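Local atomic coordinates of Oxidored_FMN domain-containing protein ([Pseudomonas] geniculata N1, PDB entry 6L6J), a protein that acts as an amine oxidase on 6-hydroxypseudooxynicotine and carries FMN, a [4Fe-4S] cluster and ADP. Residues A[350-355]-A[558-563]. Sequence-based numbering, arbitrary orientation.
Sequences CTAEVM and SPWTHN. With SF4 (iron/sulfur cluster), chain C; FMN (flavin mononucleotide), chain B.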
ATOM      1  N   CYS A 350       0.727  -0.666   2.935  1.00 28.04           N
ATOM      2  CA  CYS A 350      -0.171   0.484   3.269  1.00 27.58           C
ATOM      3  C   CYS A 350      -1.639   0.056   3.097  1.00 28.31           C
ATOM      4  O   CYS A 350      -2.465   0.256   3.997  1.00 28.80           O
ATOM      5  CB  CYS A 350       0.133   1.711   2.407  1.00 26.88           C
ATOM      6  SG  CYS A 350       0.343   1.379   0.635  1.00 28.52           S
ATOM      7  N   THR A 351      -1.917  -0.546   1.959  1.00 28.89           N
ATOM      8  CA  THR A 351      -3.202  -1.176   1.568  1.00 30.82           C
ATOM      9  C   THR A 351      -3.610  -2.220   2.625  1.00 31.46           C
ATOM     10  O   THR A 351      -4.828  -2.273   3.018  1.00 32.01           O
ATOM     11  CB  THR A 351      -3.000  -1.698   0.132  1.00 29.10           C
ATOM     12  OG1 THR A 351      -3.075  -0.536  -0.707  1.00 31.75           O
ATOM     13  CG2 THR A 351      -3.982  -2.743  -0.309  1.00 26.09           C
ATOM     14  N   ALA A 352      -2.656  -3.046   3.060  1.00 29.48           N
ATOM     15  CA  ALA A 352      -2.934  -4.225   3.912  1.00 28.64           C
ATOM     16  C   ALA A 352      -3.528  -3.745   5.235  1.00 28.43           C
ATOM     17  O   ALA A 352      -4.587  -4.267   5.642  1.00 28.11           O
ATOM     18  CB  ALA A 352      -1.684  -5.052   4.116  1.00 29.58           C
ATOM     19  N   GLU A 353      -2.867  -2.785   5.888  1.00 27.68           N
ATOM     20  CA  GLU A 353      -3.329  -2.289   7.203  1.00 25.41           C
ATOM     21  C   GLU A 353      -4.728  -1.739   6.975  1.00 23.51           C
ATOM     22  O   GLU A 353      -5.665  -2.200   7.633  1.00 23.93           O
ATOM     23  CB  GLU A 353      -2.354  -1.253   7.762  1.00 27.43           C
ATOM     24  CG  GLU A 353      -1.013  -1.833   8.172  1.00 28.03           C
ATOM     25  CD  GLU A 353      -1.115  -3.017   9.119  1.00 31.99           C
ATOM     26  OE1 GLU A 353      -0.253  -3.914   9.020  1.00 32.64           O
ATOM     27  OE2 GLU A 353      -2.081  -3.060   9.942  1.00 33.72           O
ATOM     28  N   VAL A 354      -4.864  -0.859   5.987  1.00 23.34           N
ATOM     29  CA  VAL A 354      -6.156  -0.167   5.692  1.00 24.50           C
ATOM     30  C   VAL A 354      -7.241  -1.224   5.443  1.00 24.88           C
ATOM     31  O   VAL A 354      -8.386  -1.027   5.917  1.00 25.25           O
ATOM     32  CB  VAL A 354      -6.032   0.850   4.548  1.00 22.29           C
ATOM     33  CG1 VAL A 354      -7.380   1.431   4.143  1.00 20.94           C
ATOM     34  CG2 VAL A 354      -5.060   1.954   4.925  1.00 23.57           C
ATOM     35  N   MET A 355      -6.914  -2.364   4.840  1.00 25.90           N
ATOM     36  CA  MET A 355      -8.000  -3.344   4.595  1.00 26.86           C
ATOM     37  C   MET A 355      -8.235  -4.296   5.749  1.00 24.08           C
ATOM     38  O   MET A 355      -9.245  -4.989   5.687  1.00 23.15           O
ATOM     39  CB  MET A 355      -7.859  -4.113   3.283  1.00 31.17           C
ATOM     40  CG  MET A 355      -9.059  -3.768   2.463  1.00 32.24           C
ATOM     41  SD  MET A 355      -9.117  -4.557   0.966  1.00 39.97           S
ATOM     42  CE  MET A 355     -10.430  -5.749   1.254  1.00 40.88           C
ATOM     43  N   SER A 558      -2.488 -17.691  -0.481  1.00 25.28           N
ATOM     44  CA  SER A 558      -1.694 -16.545   0.037  1.00 25.69           C
ATOM     45  C   SER A 558      -2.599 -15.546   0.739  1.00 25.12           C
ATOM     46  O   SER A 558      -2.669 -14.383   0.337  1.00 24.84           O
ATOM     47  CB  SER A 558      -0.916 -15.897  -1.077  1.00 27.89           C
ATOM     48  OG  SER A 558       0.061 -16.803  -1.584  1.00 28.76           O
ATOM     49  N   PRO A 559      -3.298 -15.982   1.811  1.00 25.96           N
ATOM     50  CA  PRO A 559      -4.410 -15.231   2.412  1.00 24.61           C
ATOM     51  C   PRO A 559      -4.150 -13.728   2.569  1.00 24.44           C
ATOM     52  O   PRO A 559      -5.050 -12.927   2.282  1.00 24.14           O
ATOM     53  CB  PRO A 559      -4.561 -15.890   3.778  1.00 22.43           C
ATOM     54  CG  PRO A 559      -4.219 -17.312   3.496  1.00 24.90           C
ATOM     55  CD  PRO A 559      -3.069 -17.258   2.507  1.00 26.00           C
ATOM     56  N   TRP A 560      -2.931 -13.384   2.990  1.00 23.04           N
ATOM     57  CA  TRP A 560      -2.564 -11.985   3.325  1.00 23.79           C
ATOM     58  C   TRP A 560      -2.747 -11.078   2.093  1.00 23.55           C
ATOM     59  O   TRP A 560      -2.905  -9.837   2.285  1.00 19.80           O
ATOM     60  CB  TRP A 560      -1.131 -11.909   3.860  1.00 24.31           C
ATOM     61  CG  TRP A 560      -0.787 -10.521   4.306  1.00 23.22           C
ATOM     62  CD1 TRP A 560       0.123  -9.663   3.762  1.00 23.20           C
ATOM     63  CD2 TRP A 560      -1.439  -9.797   5.353  1.00 23.13           C
ATOM     64  NE1 TRP A 560       0.106  -8.468   4.422  1.00 22.74           N
ATOM     65  CE2 TRP A 560      -0.852  -8.520   5.400  1.00 22.84           C
ATOM     66  CE3 TRP A 560      -2.443 -10.120   6.271  1.00 23.60           C
ATOM     67  CZ2 TRP A 560      -1.227  -7.575   6.349  1.00 22.92           C
ATOM     68  CZ3 TRP A 560      -2.836  -9.171   7.184  1.00 23.79           C
ATOM     69  CH2 TRP A 560      -2.236  -7.912   7.215  1.00 23.63           C
ATOM     70  N   THR A 561      -2.688 -11.662   0.883  1.00 22.40           N
ATOM     71  CA  THR A 561      -2.778 -10.919  -0.399  1.00 21.86           C
ATOM     72  C   THR A 561      -4.206 -10.412  -0.612  1.00 21.61           C
ATOM     73  O   THR A 561      -4.360  -9.482  -1.388  1.00 23.48           O
ATOM     74  CB  THR A 561      -2.221 -11.724  -1.573  1.00 21.17           C
ATOM     75  OG1 THR A 561      -2.953 -12.934  -1.754  1.00 21.55           O
ATOM     76  CG2 THR A 561      -0.755 -12.038  -1.372  1.00 22.45           C
ATOM     77  N   HIS A 562      -5.204 -10.933   0.093  1.00 22.23           N
ATOM     78  CA  HIS A 562      -6.543 -10.297   0.137  1.00 23.29           C
ATOM     79  C   HIS A 562      -6.347  -8.839   0.529  1.00 23.32           C
ATOM     80  O   HIS A 562      -7.098  -7.989   0.033  1.00 25.23           O
ATOM     81  CB  HIS A 562      -7.470 -10.998   1.132  1.00 26.81           C
ATOM     82  CG  HIS A 562      -8.815 -10.359   1.247  1.00 28.21           C
ATOM     83  ND1 HIS A 562      -9.714 -10.326   0.182  1.00 28.69           N
ATOM     84  CD2 HIS A 562      -9.413  -9.732   2.285  1.00 28.26           C
ATOM     85  CE1 HIS A 562     -10.812  -9.695   0.564  1.00 29.28           C
ATOM     86  NE2 HIS A 562     -10.644  -9.303   1.843  1.00 29.76           N
ATOM     87  N   ASN A 563      -5.334  -8.588   1.365  1.00 22.86           N
ATOM     88  CA  ASN A 563      -5.061  -7.296   2.048  1.00 22.19           C
ATOM     89  C   ASN A 563      -4.076  -6.440   1.232  1.00 23.74           C
ATOM     90  O   ASN A 563      -4.206  -5.216   1.265  1.00 22.80           O
ATOM     91  CB  ASN A 563      -4.563  -7.512   3.476  1.00 20.48           C
ATOM     92  CG  ASN A 563      -5.604  -8.138   4.379  1.00 21.58           C
ATOM     93  OD1 ASN A 563      -6.810  -7.963   4.169  1.00 21.93           O
ATOM     94  ND2 ASN A 563      -5.144  -8.851   5.401  1.00 20.54           N
TER
HETATM   95 FE1  SF4 C 702       4.935  -0.278   0.007  1.00 30.88          FE
HETATM   96 FE2  SF4 C 702       4.601   2.259  -1.605  1.00 28.47          FE
HETATM   97 FE3  SF4 C 702       5.068   2.382   1.343  1.00 28.81          FE
HETATM   98 FE4  SF4 C 702       2.401   1.465   0.261  1.00 30.12          FE
HETATM   99  S1  SF4 C 702       3.576   3.161   0.022  1.00 22.10           S
HETATM  100  S2  SF4 C 702       3.865   0.638   1.579  1.00 26.82           S
HETATM  101  S3  SF4 C 702       3.416   0.503  -1.314  1.00 27.41           S
HETATM  102  S4  SF4 C 702       6.064   1.503  -0.254  1.00 23.77           S
HETATM  103  N1  FMN B 701      -8.944   5.803  -3.600  1.00 30.60           N
HETATM  104  C2  FMN B 701     -10.141   6.402  -3.301  1.00 31.69           C
HETATM  105  O2  FMN B 701     -10.795   6.869  -4.239  1.00 34.56           O
HETATM  106  N3  FMN B 701     -10.637   6.548  -2.066  1.00 29.69           N
HETATM  107  C4  FMN B 701      -9.962   6.092  -0.997  1.00 28.54           C
HETATM  108  O4  FMN B 701     -10.421   6.223   0.137  1.00 23.32           O
HETATM  109  C4A FMN B 701      -8.662   5.400  -1.217  1.00 29.52           C
HETATM  110  N5  FMN B 701      -7.936   4.912  -0.183  1.00 29.28           N
HETATM  111  C5A FMN B 701      -6.725   4.361  -0.430  1.00 30.51           C
HETATM  112  C6  FMN B 701      -5.940   3.926   0.635  1.00 28.75           C
HETATM  113  C7  FMN B 701      -4.698   3.383   0.375  1.00 27.65           C
HETATM  114  C7M FMN B 701      -3.905   2.868   1.512  1.00 29.78           C
HETATM  115  C8  FMN B 701      -4.183   3.292  -0.997  1.00 28.42           C
HETATM  116  C8M FMN B 701      -2.852   2.672  -1.304  1.00 33.08           C
HETATM  117  C9  FMN B 701      -4.940   3.718  -2.056  1.00 27.87           C
HETATM  118  C9A FMN B 701      -6.196   4.266  -1.837  1.00 28.46           C
HETATM  119  N10 FMN B 701      -6.966   4.751  -2.904  1.00 28.02           N
HETATM  120  C10 FMN B 701      -8.185   5.313  -2.612  1.00 27.22           C
HETATM  121  C1' FMN B 701      -6.504   4.693  -4.327  1.00 29.24           C
HETATM  122  C2' FMN B 701      -5.549   5.833  -4.626  1.00 26.33           C
HETATM  123  O2' FMN B 701      -6.301   7.032  -4.552  1.00 25.77           O
HETATM  124  C3' FMN B 701      -4.929   5.735  -5.988  1.00 27.04           C
HETATM  125  O3' FMN B 701      -5.956   5.868  -6.971  1.00 29.14           O
HETATM  126  C4' FMN B 701      -4.158   4.439  -6.236  1.00 26.57           C
HETATM  127  O4' FMN B 701      -3.350   4.110  -5.081  1.00 27.59           O
HETATM  128  C5' FMN B 701      -3.310   4.533  -7.496  1.00 22.79           C
HETATM  129  O5' FMN B 701      -2.363   5.572  -7.316  1.00 24.04           O
HETATM  130  P   FMN B 701      -0.870   5.242  -6.780  1.00 25.80           P
HETATM  131  O1P FMN B 701      -0.235   4.367  -7.837  1.00 23.09           O
HETATM  132  O2P FMN B 701      -0.271   6.608  -6.658  1.00 26.19           O
HETATM  133  O3P FMN B 701      -1.067   4.541  -5.450  1.00 25.32           O
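Helix 349-355 has the cluster at C350, the flavin methyls beside T351 and V354, and segment 558-563 of the OYE-like second alpha/beta domain against another side. A352 is the hub. Its CB points at this segment and meets the indole of W560 obliquely, 3.4 Å from CZ2, while the CB of N563 sits 3.8 Å from the same methyl. That N563 CB also lies over the centre of the W560 ring, on one face, so methyl, methylene and indole pack as a trio; W560 reaches in because its CG is anti to the backbone N (chi1 -175°), and Y531 meets its ring edge-to-face. The backbone O of N563 lies against the helix, 3.1 Å from A352 CA in a CA-H...O contact and close to T351 CG2. At the outer end M355, bent at chi3, crosses H562 at about a right angle and brings CE to 3.6 Å from NE2. T351 faces two ways: CG2, anti to its backbone N, turns to the domain, and OG1 approaches FMN C8M at 3.3 Å. A glycine at T351 would probably loosen both the flavin-methyl packing and the apposition to N563. One residue earlier, C350 SG binds FE4 of the cluster at 2.1 Å. With no hydrogen bond between the segments, van der Waals packing and the CA-H...O contact join the second domain to the helix that supplies the C350 ligand.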